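Local coordinates for secreted protein (Streptomyces lividans TK24, PDB 5LXZ) that probably oxidises its substrate at a mononuclear copper-radical centre, as in galactose oxidase and other members of the AA5 family, at residues P502-D507 with G593-A598; R509-G514 with S529-T534. The protein carries 1 engineered substitution. One frame throughout, in Å; residues are numbered along the deposited sequence. Where two conformers were deposited one is given.

Contact 1: residues P502-D507 with G593-A598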
ATOM      1  N   PRO A 502       8.965 -18.724  15.270  1.00 10.57           N
ATOM      2  CA  PRO A 502       9.404 -19.981  15.908  1.00 11.26           C
ATOM      3  C   PRO A 502      10.845 -20.337  15.584  1.00 12.32           C
ATOM      4  O   PRO A 502      11.559 -20.920  16.416  1.00 13.70           O
ATOM      5  CB  PRO A 502       8.474 -20.999  15.278  1.00 11.03           C
ATOM      6  CG  PRO A 502       7.225 -20.248  14.949  1.00 11.35           C
ATOM      7  CD  PRO A 502       7.688 -18.882  14.564  1.00 10.83           C
ATOM      8  N   TYR A 503      11.318 -19.972  14.382  1.00 11.30           N
ATOM      9  CA  TYR A 503      12.672 -20.344  13.964  1.00 11.84           C
ATOM     10  C   TYR A 503      13.801 -19.746  14.785  1.00 12.09           C
ATOM     11  O   TYR A 503      14.958 -20.191  14.640  1.00 13.59           O
ATOM     12  CB  TYR A 503      12.869 -20.149  12.445  1.00 11.70           C
ATOM     13  CG  TYR A 503      12.667 -18.750  11.839  1.00 11.49           C
ATOM     14  CD1 TYR A 503      13.162 -17.621  12.451  1.00 11.55           C
ATOM     15  CD2 TYR A 503      12.041 -18.603  10.625  1.00 12.16           C
ATOM     16  CE1 TYR A 503      13.001 -16.362  11.905  1.00 11.73           C
ATOM     17  CE2 TYR A 503      11.882 -17.338  10.049  1.00 11.82           C
ATOM     18  CZ  TYR A 503      12.365 -16.235  10.697  1.00 11.22           C
ATOM     19  OH  TYR A 503      12.196 -14.981  10.121  1.00 10.02           O
ATOM     20  N   LEU A 504      13.509 -18.771  15.648  1.00 12.06           N
ATOM     21  CA  LEU A 504      14.510 -18.261  16.552  1.00 13.28           C
ATOM     22  C   LEU A 504      14.438 -18.874  17.945  1.00 14.44           C
ATOM     23  O   LEU A 504      15.222 -18.474  18.805  1.00 16.50           O
ATOM     24  CB  LEU A 504      14.446 -16.765  16.632  1.00 13.69           C
ATOM     25  CG  LEU A 504      14.750 -16.062  15.297  1.00 13.93           C
ATOM     26  CD1 LEU A 504      14.902 -14.584  15.510  1.00 14.29           C
ATOM     27  CD2 LEU A 504      15.960 -16.629  14.559  1.00 14.29           C
ATOM     28  N   TYR A 505      13.552 -19.839  18.123  1.00 15.17           N
ATOM     29  CA  TYR A 505      13.372 -20.590  19.411  1.00 18.63           C
ATOM     30  C   TYR A 505      13.732 -22.043  19.280  1.00 23.47           C
ATOM     31  O   TYR A 505      13.085 -22.918  19.889  1.00 28.13           O
ATOM     32  CB  TYR A 505      11.931 -20.438  19.881  1.00 16.49           C
ATOM     33  CG  TYR A 505      11.639 -19.066  20.378  1.00 16.88           C
ATOM     34  CD1 TYR A 505      12.138 -18.627  21.619  1.00 17.00           C
ATOM     35  CD2 TYR A 505      10.880 -18.149  19.625  1.00 16.35           C
ATOM     36  CE1 TYR A 505      11.899 -17.360  22.085  1.00 16.99           C
ATOM     37  CE2 TYR A 505      10.610 -16.882  20.111  1.00 17.14           C
ATOM     38  CZ  TYR A 505      11.140 -16.465  21.333  1.00 16.68           C
ATOM     39  OH  TYR A 505      10.927 -15.213  21.861  1.00 18.31           O
ATOM     40  N   ARG A 506      14.781 -22.278  18.505  0.50 25.94           N
ATOM     41  CA  ARG A 506      15.190 -23.598  18.040  0.50 28.99           C
ATOM     42  C   ARG A 506      16.677 -23.743  18.394  0.50 30.55           C
ATOM     43  O   ARG A 506      17.132 -23.158  19.384  0.50 33.01           O
ATOM     44  CB  ARG A 506      14.888 -23.711  16.530  0.50 28.89           C
ATOM     45  CG  ARG A 506      13.715 -24.629  16.246  0.50 29.27           C
ATOM     46  CD  ARG A 506      12.693 -23.958  15.355  0.50 29.21           C
ATOM     47  NE  ARG A 506      11.328 -24.407  15.608  0.50 28.53           N
ATOM     48  CZ  ARG A 506      10.334 -24.204  14.755  0.50 28.55           C
ATOM     49  NH1 ARG A 506      10.584 -23.557  13.619  0.50 28.62           N
ATOM     50  NH2 ARG A 506       9.103 -24.636  15.022  0.50 26.84           N
ATOM     51  N   ASP A 507      17.421 -24.536  17.627  1.00 32.38           N
ATOM     52  CA  ASP A 507      18.885 -24.606  17.731  1.00 32.22           C
ATOM     53  C   ASP A 507      19.564 -23.304  17.276  1.00 31.95           C
ATOM     54  O   ASP A 507      18.949 -22.425  16.630  1.00 33.36           O
ATOM     55  CB  ASP A 507      19.428 -25.808  16.940  1.00 35.60           C
ATOM     56  CG  ASP A 507      19.071 -27.147  17.581  0.50 36.95           C
ATOM     57  OD1 ASP A 507      17.906 -27.580  17.470  0.50 37.99           O
ATOM     58  OD2 ASP A 507      19.961 -27.781  18.191  0.50 39.76           O
ATOM     59  N   GLY A 593      15.545 -25.266   9.224  1.00 17.28           N
ATOM     60  CA  GLY A 593      14.747 -24.086   8.865  1.00 15.22           C
ATOM     61  C   GLY A 593      15.112 -22.830   9.636  1.00 15.06           C
ATOM     62  O   GLY A 593      14.346 -21.859   9.639  1.00 14.00           O
ATOM     63  N   THR A 594      16.285 -22.819  10.252  1.00 12.47           N
ATOM     64  CA  THR A 594      16.727 -21.676  11.052  1.00 12.97           C
ATOM     65  C   THR A 594      17.571 -20.741  10.190  1.00 11.83           C
ATOM     66  O   THR A 594      18.560 -21.156   9.591  1.00 11.07           O
ATOM     67  CB  THR A 594      17.557 -22.119  12.258  1.00 14.48           C
ATOM     68  OG1 THR A 594      16.795 -23.087  12.979  1.00 17.77           O
ATOM     69  CG2 THR A 594      17.861 -20.972  13.151  1.00 14.15           C
ATOM     70  N   PRO A 595      17.176 -19.459  10.081  1.00 11.37           N
ATOM     71  CA  PRO A 595      17.928 -18.507   9.271  1.00 10.97           C
ATOM     72  C   PRO A 595      19.047 -17.818  10.002  1.00 10.69           C
ATOM     73  O   PRO A 595      18.951 -17.565  11.217  1.00 10.79           O
ATOM     74  CB  PRO A 595      16.855 -17.487   8.897  1.00 10.84           C
ATOM     75  CG  PRO A 595      15.962 -17.448  10.103  1.00 11.30           C
ATOM     76  CD  PRO A 595      15.954 -18.857  10.650  1.00 11.92           C
ATOM     77  N   SER A 596      20.117 -17.527   9.298  1.00  9.94           N
ATOM     78  CA  SER A 596      21.101 -16.573   9.760  1.00 10.35           C
ATOM     79  C   SER A 596      20.499 -15.200   9.923  1.00 10.31           C
ATOM     80  O   SER A 596      19.349 -14.947   9.508  1.00 10.59           O
ATOM     81  CB  SER A 596      22.230 -16.476   8.748  1.00 10.88           C
ATOM     82  OG  SER A 596      21.779 -15.929   7.522  1.00 11.24           O
ATOM     83  N   LYS A 597      21.227 -14.313  10.569  1.00 10.52           N
ATOM     84  CA  LYS A 597      20.997 -12.898  10.378  1.00 10.78           C
ATOM     85  C   LYS A 597      21.410 -12.556   8.974  1.00 10.11           C
ATOM     86  O   LYS A 597      22.320 -13.177   8.422  1.00 11.25           O
ATOM     87  CB  LYS A 597      21.770 -12.076  11.381  1.00 11.55           C
ATOM     88  CG  LYS A 597      21.354 -12.374  12.825  1.00 12.70           C
ATOM     89  CD  LYS A 597      22.074 -11.473  13.793  1.00 14.78           C
ATOM     90  CE  LYS A 597      21.708 -11.871  15.202  1.00 17.72           C
ATOM     91  NZ  LYS A 597      22.416 -11.000  16.176  1.00 20.45           N
ATOM     92  N   ALA A 598      20.794 -11.517   8.391  1.00  9.20           N
ATOM     93  CA  ALA A 598      21.104 -11.178   7.032  1.00  9.72           C
ATOM     94  C   ALA A 598      22.382 -10.412   6.842  1.00  9.94           C
ATOM     95  O   ALA A 598      22.733  -9.588   7.684  1.00 11.13           O
ATOM     96  CB  ALA A 598      19.934 -10.381   6.426  1.00  9.69           C
TER
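With chi1 at 59°, Tyr-503 tucks its ring over its own backbone, CG wedged between N and C, and this brings the phenol against Pro-595. In Thr-594, chi1 of -54° puts OG1 beside the backbone N and CG2 anti to it. These residues lie where the beta-propeller hands over to the C-terminal early set (E-set) beta-sandwich domain: 502-507 follows propeller strand 496-500, and the loop 593-598 precedes the last E-set strand, 599-603. The main interaction is a CH-pi contact: the proline crosses the tyrosine side chain at about a right angle and sets CG over one face of the ring. Pro-595 CG stands 3.6 Å from the centroid of the Tyr-503 ring and only 12° off its normal, while Pro-595 CD reaches to 3.5 Å of Tyr-503 CG, so the pyrrolidine covers both the middle and the root of that face. Leu-504 CG meets the edge of the same ring in its plane, and Leu-504 CD2 approaches Pro-595 CD at 4.5 Å. The phenol OH is spoken for: it hydrogen-bonds Gly-470 O, and the ring also touches Pro-414 and Asp-415 in the propeller. An alanine in place of Tyr-503 would probably leave Pro-595 less firmly packed against the loop 502-507 and lose the hydroxyl's tie to Gly-470. Nearer the backbone, Tyr-503 CB packs 3.6 Å from Gly-593 O. At Gly-593 the backbone has a positive phi, and a beta carbon would clash with the preceding carbonyl oxygen. The 3-10 turn carrying Tyr-503 is held by Tyr-505 N donating to Pro-502 O at 2.8 Å. Beyond it Arg-506, in one of two conformers, folds back so that Pro-502 CB lies over its guanidinium, off centre. The Thr-594 methyl, CG2, rests 3.4 Å from Tyr-503 O.

Contact 2: residues R509-G514 with S529-T534. With PO4 (phosphate ion), chain G.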
ATOM      1  N   ARG A 509      21.614 -20.515  15.376  1.00 21.33           N
ATOM      2  CA  ARG A 509      21.391 -20.182  13.994  1.00 20.49           C
ATOM      3  C   ARG A 509      22.717 -20.254  13.227  1.00 18.50           C
ATOM      4  O   ARG A 509      23.809 -20.145  13.824  1.00 19.95           O
ATOM      5  CB  ARG A 509      20.652 -18.840  13.891  1.00 20.80           C
ATOM      6  CG  ARG A 509      21.402 -17.633  14.366  1.00 21.12           C
ATOM      7  CD  ARG A 509      20.452 -16.506  14.705  1.00 20.36           C
ATOM      8  NE  ARG A 509      19.653 -16.100  13.553  1.00 19.60           N
ATOM      9  CZ  ARG A 509      18.870 -15.036  13.509  1.00 16.69           C
ATOM     10  NH1 ARG A 509      18.727 -14.212  14.548  1.00 15.47           N
ATOM     11  NH2 ARG A 509      18.227 -14.793  12.417  1.00 15.89           N
ATOM     12  N   PRO A 510      22.652 -20.496  11.910  1.00 16.83           N
ATOM     13  CA  PRO A 510      23.860 -20.428  11.120  1.00 17.32           C
ATOM     14  C   PRO A 510      24.495 -19.050  11.181  1.00 18.26           C
ATOM     15  O   PRO A 510      23.800 -18.028  11.180  1.00 16.70           O
ATOM     16  CB  PRO A 510      23.405 -20.749   9.688  1.00 17.57           C
ATOM     17  CG  PRO A 510      21.949 -20.770   9.696  1.00 17.65           C
ATOM     18  CD  PRO A 510      21.467 -20.816  11.100  1.00 16.47           C
ATOM     19  N   ASP A 511      25.814 -19.034  11.272  1.00 17.45           N
ATOM     20  CA  ASP A 511      26.576 -17.804  11.220  1.00 19.35           C
ATOM     21  C   ASP A 511      26.760 -17.389   9.756  1.00 17.34           C
ATOM     22  O   ASP A 511      26.745 -18.217   8.849  1.00 18.27           O
ATOM     23  CB  ASP A 511      27.939 -17.997  11.898  1.00 20.06           C
ATOM     24  CG  ASP A 511      28.793 -19.046  11.193  1.00 21.24           C
ATOM     25  OD1 ASP A 511      28.363 -20.233  11.113  1.00 22.54           O
ATOM     26  OD2 ASP A 511      29.881 -18.679  10.676  1.00 22.34           O
ATOM     27  N   LEU A 512      26.961 -16.095   9.530  1.00 17.97           N
ATOM     28  CA  LEU A 512      27.181 -15.589   8.189  1.00 16.90           C
ATOM     29  C   LEU A 512      27.924 -14.265   8.264  1.00 18.48           C
ATOM     30  O   LEU A 512      27.495 -13.342   8.961  1.00 19.97           O
ATOM     31  CB  LEU A 512      25.818 -15.405   7.480  1.00 16.98           C
ATOM     32  CG  LEU A 512      25.874 -14.971   6.021  1.00 16.98           C
ATOM     33  CD1 LEU A 512      26.516 -16.015   5.130  1.00 17.67           C
ATOM     34  CD2 LEU A 512      24.455 -14.661   5.575  1.00 17.25           C
ATOM     35  N   SER A 513      29.055 -14.189   7.575  1.00 16.79           N
ATOM     36  CA  SER A 513      29.795 -12.942   7.487  1.00 18.46           C
ATOM     37  C   SER A 513      30.348 -12.783   6.096  1.00 18.77           C
ATOM     38  O   SER A 513      30.339 -13.730   5.302  1.00 18.52           O
ATOM     39  CB  SER A 513      30.912 -12.911   8.534  1.00 19.90           C
ATOM     40  OG  SER A 513      31.735 -14.036   8.404  1.00 24.41           O
ATOM     41  N   GLY A 514      30.810 -11.571   5.799  1.00 21.58           N
ATOM     42  CA  GLY A 514      31.325 -11.250   4.456  1.00 21.98           C
ATOM     43  C   GLY A 514      30.599 -10.133   3.737  1.00 22.79           C
ATOM     44  O   GLY A 514      31.084  -9.682   2.692  1.00 26.08           O
ATOM     45  N   SER A 529      30.775 -18.896   6.473  1.00 17.11           N
ATOM     46  CA  SER A 529      29.883 -19.473   7.452  1.00 17.30           C
ATOM     47  C   SER A 529      30.533 -20.739   7.991  1.00 18.07           C
ATOM     48  O   SER A 529      30.749 -21.668   7.225  1.00 17.83           O
ATOM     49  CB  SER A 529      28.541 -19.850   6.838  1.00 17.08           C
ATOM     50  OG  SER A 529      27.724 -20.471   7.809  1.00 18.37           O
ATOM     51  N   ARG A 530      30.831 -20.758   9.281  1.00 19.58           N
ATOM     52  CA  ARG A 530      31.259 -22.015   9.927  1.00 23.16           C
ATOM     53  C   ARG A 530      30.216 -23.127   9.729  1.00 23.05           C
ATOM     54  O   ARG A 530      30.565 -24.308   9.590  1.00 24.87           O
ATOM     55  CB  ARG A 530      31.550 -21.776  11.405  1.00 25.44           C
ATOM     56  CG  ARG A 530      32.778 -20.909  11.625  1.00 29.46           C
ATOM     57  CD  ARG A 530      33.037 -20.680  13.111  1.00 32.64           C
ATOM     58  NE  ARG A 530      31.966 -19.900  13.745  1.00 34.99           N
ATOM     59  CZ  ARG A 530      31.867 -18.567  13.751  1.00 35.95           C
ATOM     60  NH1 ARG A 530      32.771 -17.792  13.152  1.00 37.59           N
ATOM     61  NH2 ARG A 530      30.834 -17.993  14.362  1.00 37.88           N
ATOM     62  N   ALA A 531      28.942 -22.740   9.644  1.00 19.44           N
ATOM     63  CA  ALA A 531      27.845 -23.660   9.366  1.00 19.21           C
ATOM     64  C   ALA A 531      27.520 -23.819   7.878  1.00 17.48           C
ATOM     65  O   ALA A 531      26.418 -24.244   7.526  1.00 17.73           O
ATOM     66  CB  ALA A 531      26.610 -23.167  10.107  1.00 19.91           C
ATOM     67  N   ALA A 532      28.461 -23.510   6.990  1.00 17.30           N
ATOM     68  CA  ALA A 532      28.182 -23.564   5.557  1.00 18.04           C
ATOM     69  C   ALA A 532      27.622 -24.897   5.081  1.00 19.55           C
ATOM     70  O   ALA A 532      26.703 -24.930   4.280  1.00 18.07           O
ATOM     71  CB  ALA A 532      29.400 -23.174   4.729  1.00 19.10           C
ATOM     72  N   SER A 533      28.150 -26.013   5.600  1.00 19.79           N
ATOM     73  CA  SER A 533      27.674 -27.320   5.151  1.00 19.59           C
ATOM     74  C   SER A 533      26.249 -27.689   5.605  1.00 19.32           C
ATOM     75  O   SER A 533      25.668 -28.634   5.083  1.00 19.78           O
ATOM     76  CB  SER A 533      28.656 -28.424   5.565  1.00 22.02           C
ATOM     77  OG  SER A 533      28.652 -28.561   6.962  1.00 24.09           O
ATOM     78  N   THR A 534      25.675 -26.910   6.526  1.00 17.32           N
ATOM     79  CA  THR A 534      24.313 -27.088   6.957  1.00 17.12           C
ATOM     80  C   THR A 534      23.301 -26.284   6.128  1.00 15.80           C
ATOM     81  O   THR A 534      22.109 -26.453   6.308  1.00 15.29           O
ATOM     82  CB  THR A 534      24.129 -26.688   8.435  1.00 17.70           C
ATOM     83  OG1 THR A 534      24.195 -25.267   8.587  1.00 18.73           O
ATOM     84  CG2 THR A 534      25.219 -27.380   9.312  1.00 19.46           C
TER
HETATM   85  P   PO4 G 706      19.381 -13.373  18.001  1.00 32.58           P
HETATM   86  O1  PO4 G 706      20.537 -12.780  18.780  1.00 35.62           O
HETATM   87  O2  PO4 G 706      18.878 -12.255  17.069  1.00 32.37           O
HETATM   88  O3  PO4 G 706      19.824 -14.597  17.228  1.00 31.64           O
HETATM   89  O4  PO4 G 706      18.302 -13.862  18.932  1.00 33.36           O
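Arg-509 opens the run with its chain kinked at chi3 (-60°), its NH1 giving a nearly straight hydrogen bond (2.9 Å, 167°) to O3 of a phosphate ion, probably from the crystallisation liquor, at the edge of the guanidinium. The segment runs in the E-set domain beside a type I beta turn, Ser-529 to Ala-532. Pro-510 lays CB against Ala-531 CB at 4.0 Å. Asp-511 carries the contact: its carboxylate grips two successive N-H groups of the turn, OD2 taking Arg-530 N at 2.7 Å and OD1 taking Ala-531 N at 3.0 Å, both through syn lone pairs. This two-pronged grip fixes the rotation of the carboxylate. Asp-511 OD2 also lies over the face of the Arg-530 guanidinium, 3.9 Å from NH2, a long salt bridge of charges only, since no N-H points at it; it would probably help to keep the aspartate ionised. The carbonyl O of Asp-511 accepts Ser-529 OG at 2.7 Å from somewhat above its plane. Leu-512 turns the other way, onto Met-586 and Val-588 of strand 582-590. Within the turn, Ala-531 O receives two donors from Thr-534, the backbone N and, 2.7 Å away, Thr-534 OG1.

After propeller strand 496-500 the chain passes first through 502-507 and, one residue on, through 509-514. Strands 517-518 and 524-528 follow, and at 529-534 contact 2 closes a short loop within the E-set domain. Strands 535-541 to 582-590 come next before 593-598 returns to 502-507, so contact 1 closes a much larger loop with contact 2 nested inside it. Contact 1 ties the propeller exit to the end of the E-set domain, whereas contact 2 is internal to that domain. The two centres are about 12 Å apart, and a probable hydrogen bond of 2.8 Å from Arg-509 NE to Pro-595 O joins them.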